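Local coordinates for protein putative cytochrome P450 hydroxylase (PDB 6GMF) that probably acts as a heme-dependent monooxygenase that uses molecular oxygen to oxidise organic substrates, terpenes among them, at residues G243-A248 against V355-L360. Sequence-based numbering, arbitrary orientation.
Sequences GNALVA and VMLEVL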
ATOM      1  N   GLY A 243       6.791  -7.428   4.412  1.00 18.01           N
ATOM      2  CA  GLY A 243       6.891  -8.868   4.100  1.00 17.21           C
ATOM      3  C   GLY A 243       7.716  -9.109   2.843  1.00 18.52           C
ATOM      4  O   GLY A 243       8.590  -9.975   2.790  1.00 19.58           O
ATOM      5  N   ASN A 244       7.457  -8.289   1.825  1.00 15.53           N
ATOM      6  CA  ASN A 244       8.184  -8.378   0.551  1.00 17.50           C
ATOM      7  C   ASN A 244       9.672  -8.112   0.749  1.00 16.74           C
ATOM      8  O   ASN A 244      10.470  -8.772   0.070  1.00 19.65           O
ATOM      9  CB  ASN A 244       7.627  -7.447  -0.512  1.00 16.64           C
ATOM     10  CG  ASN A 244       6.254  -7.887  -0.968  1.00 15.63           C
ATOM     11  OD1 ASN A 244       5.735  -8.877  -0.487  1.00 16.72           O
ATOM     12  ND2 ASN A 244       5.642  -7.102  -1.843  1.00 16.40           N
ATOM     13  N   ALA A 245      10.030  -7.197   1.625  1.00 17.42           N
ATOM     14  CA  ALA A 245      11.417  -6.910   1.948  1.00 16.05           C
ATOM     15  C   ALA A 245      12.037  -8.167   2.541  1.00 18.40           C
ATOM     16  O   ALA A 245      13.154  -8.508   2.196  1.00 21.38           O
ATOM     17  CB  ALA A 245      11.481  -5.767   2.918  1.00 16.26           C
ATOM     18  N   LEU A 246      11.297  -8.824   3.436  1.00 18.84           N
ATOM     19  CA  LEU A 246      11.838 -10.041   4.113  1.00 19.87           C
ATOM     20  C   LEU A 246      12.023 -11.157   3.087  1.00 20.65           C
ATOM     21  O   LEU A 246      12.987 -11.950   3.161  1.00 22.82           O
ATOM     22  CB  LEU A 246      10.918 -10.446   5.266  1.00 19.93           C
ATOM     23  CG  LEU A 246      10.965  -9.465   6.429  1.00 20.84           C
ATOM     24  CD1 LEU A 246       9.924  -9.801   7.472  1.00 21.14           C
ATOM     25  CD2 LEU A 246      12.368  -9.398   7.034  1.00 25.18           C
ATOM     26  N   VAL A 247      11.111 -11.248   2.118  1.00 19.90           N
ATOM     27  CA  VAL A 247      11.208 -12.227   1.045  1.00 19.56           C
ATOM     28  C   VAL A 247      12.444 -11.918   0.182  1.00 19.41           C
ATOM     29  O   VAL A 247      13.281 -12.820  -0.059  1.00 21.94           O
ATOM     30  CB  VAL A 247       9.930 -12.313   0.188  1.00 18.67           C
ATOM     31  CG1 VAL A 247      10.186 -13.082  -1.111  1.00 19.64           C
ATOM     32  CG2 VAL A 247       8.751 -12.949   0.925  1.00 18.88           C
ATOM     33  N   ALA A 248      12.597 -10.666  -0.251  1.00 20.68           N
ATOM     34  CA  ALA A 248      13.730 -10.260  -1.112  1.00 22.52           C
ATOM     35  C   ALA A 248      15.046 -10.488  -0.350  1.00 22.43           C
ATOM     36  O   ALA A 248      16.036 -10.964  -0.903  1.00 23.79           O
ATOM     37  CB  ALA A 248      13.553  -8.834  -1.571  1.00 22.58           C
ATOM     38  N   VAL A 355      11.928   1.489  10.156  1.00 19.14           N
ATOM     39  CA  VAL A 355      12.092   1.200  11.580  1.00 21.52           C
ATOM     40  C   VAL A 355      11.942  -0.302  11.833  1.00 19.67           C
ATOM     41  O   VAL A 355      12.752  -0.902  12.500  1.00 20.59           O
ATOM     42  CB  VAL A 355      11.170   2.046  12.463  1.00 20.99           C
ATOM     43  CG1 VAL A 355      11.188   1.525  13.904  1.00 20.75           C
ATOM     44  CG2 VAL A 355      11.538   3.519  12.423  1.00 21.89           C
ATOM     45  N   MET A 356      10.925  -0.956  11.236  1.00 18.81           N
ATOM     46  CA  MET A 356      10.701  -2.353  11.522  1.00 19.97           C
ATOM     47  C   MET A 356      11.894  -3.176  11.026  1.00 21.80           C
ATOM     48  O   MET A 356      12.352  -4.090  11.711  1.00 21.56           O
ATOM     49  CB  MET A 356       9.418  -2.873  10.864  1.00 19.65           C
ATOM     50  CG  MET A 356       8.952  -4.199  11.356  1.00 19.54           C
ATOM     51  SD  MET A 356       8.455  -4.153  13.088  1.00 22.55           S
ATOM     52  CE  MET A 356       9.783  -5.068  13.859  1.00 20.94           C
ATOM     53  N   LEU A 357      12.409  -2.858   9.839  1.00 20.15           N
ATOM     54  CA  LEU A 357      13.528  -3.629   9.315  1.00 21.35           C
ATOM     55  C   LEU A 357      14.793  -3.329  10.149  1.00 22.19           C
ATOM     56  O   LEU A 357      15.578  -4.251  10.416  1.00 23.38           O
ATOM     57  CB  LEU A 357      13.726  -3.311   7.835  1.00 20.73           C
ATOM     58  CG  LEU A 357      12.655  -3.897   6.914  1.00 20.83           C
ATOM     59  CD1 LEU A 357      12.844  -3.337   5.543  1.00 22.10           C
ATOM     60  CD2 LEU A 357      12.687  -5.427   6.884  1.00 21.86           C
ATOM     61  N   GLU A 358      14.979  -2.087  10.602  1.00 22.86           N
ATOM     62  CA  GLU A 358      16.150  -1.755  11.471  1.00 24.45           C
ATOM     63  C   GLU A 358      16.125  -2.629  12.733  1.00 27.51           C
ATOM     64  O   GLU A 358      17.148  -3.185  13.158  1.00 25.04           O
ATOM     65  CB  GLU A 358      16.165  -0.294  11.917  1.00 25.09           C
ATOM     66  CG  GLU A 358      16.765   0.667  10.929  1.00 26.67           C
ATOM     67  CD  GLU A 358      16.561   2.125  11.324  1.00 29.69           C
ATOM     68  OE1 GLU A 358      15.680   2.418  12.194  1.00 30.08           O
ATOM     69  OE2 GLU A 358      17.254   2.984  10.771  1.00 30.64           O
ATOM     70  N   VAL A 359      14.944  -2.781  13.327  1.00 23.82           N
ATOM     71  CA  VAL A 359      14.824  -3.536  14.561  1.00 23.55           C
ATOM     72  C   VAL A 359      14.984  -5.032  14.267  1.00 23.32           C
ATOM     73  O   VAL A 359      15.676  -5.762  14.997  1.00 25.52           O
ATOM     74  CB  VAL A 359      13.510  -3.170  15.265  1.00 22.74           C
ATOM     75  CG1 VAL A 359      13.248  -4.039  16.489  1.00 24.80           C
ATOM     76  CG2 VAL A 359      13.516  -1.694  15.640  1.00 24.61           C
ATOM     77  N   LEU A 360      14.289  -5.539  13.248  1.00 24.02           N
ATOM     78  CA  LEU A 360      14.422  -6.973  12.932  1.00 24.75           C
ATOM     79  C   LEU A 360      15.884  -7.334  12.642  1.00 27.81           C
ATOM     80  O   LEU A 360      16.406  -8.364  13.140  1.00 27.03           O
ATOM     81  CB  LEU A 360      13.580  -7.297  11.703  1.00 27.05           C
ATOM     82  CG  LEU A 360      12.086  -7.447  11.941  1.00 26.87           C
ATOM     83  CD1 LEU A 360      11.350  -7.351  10.611  1.00 25.38           C
ATOM     84  CD2 LEU A 360      11.777  -8.762  12.641  1.00 27.45           C
TER
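Ala-245 and Leu-357 mark the approach of two helical segments whose axes come within 11.2 Å and cross at -43°, their chains running in the same general sense; the CA atoms of this pair are 8.3 Å apart. Such a spacing is wide for packed helices, and the gap is bridged mainly by leucine side chains. Leu-357 does most of this work. Its CB points toward segment 243-248, and CG, anti to the carbonyl carbon (chi1 -72°), carries both methyls into contact. CD1 lies 3.8 Å from CB of Ala-245, and CD2 reaches CD2 of Leu-246 at 4.0 Å, while staying 4.2 Å from CB of Ala-245; the leucine fork thus meets two consecutive residues. The side chains of Leu-246 and Leu-357 run past each other in opposite directions and touch through those CD2 methyls. The other methyl of Leu-246, CD1, touches CD1 of Leu-360, one helical turn beyond Leu-357, at 4.2 Å.

In the P450 fold the long helix 220-251 corresponds to helix I, which passes over the heme, and helix 346-363, just after the axial ligand Cys-343, to helix L. The contact therefore joins two helices of the conserved core, with the side chain of Ala-245 about 10 Å from the heme. Only 145 Å² is buried, summed over both sides; no hydrogen bond crosses, and all three contacts are between methyl carbons.

Helix 266-276, the helix K that holds the family's ExxR motif, packs against the same junction: Val-273 touches Ala-245, while Val-266 and Val-270 touch Leu-357. Elsewhere on helix 346-363, Met-356 and Val-359 pack on Ala-114 of helix 107-119, and Glu-358 forms a salt bridge with Arg-111.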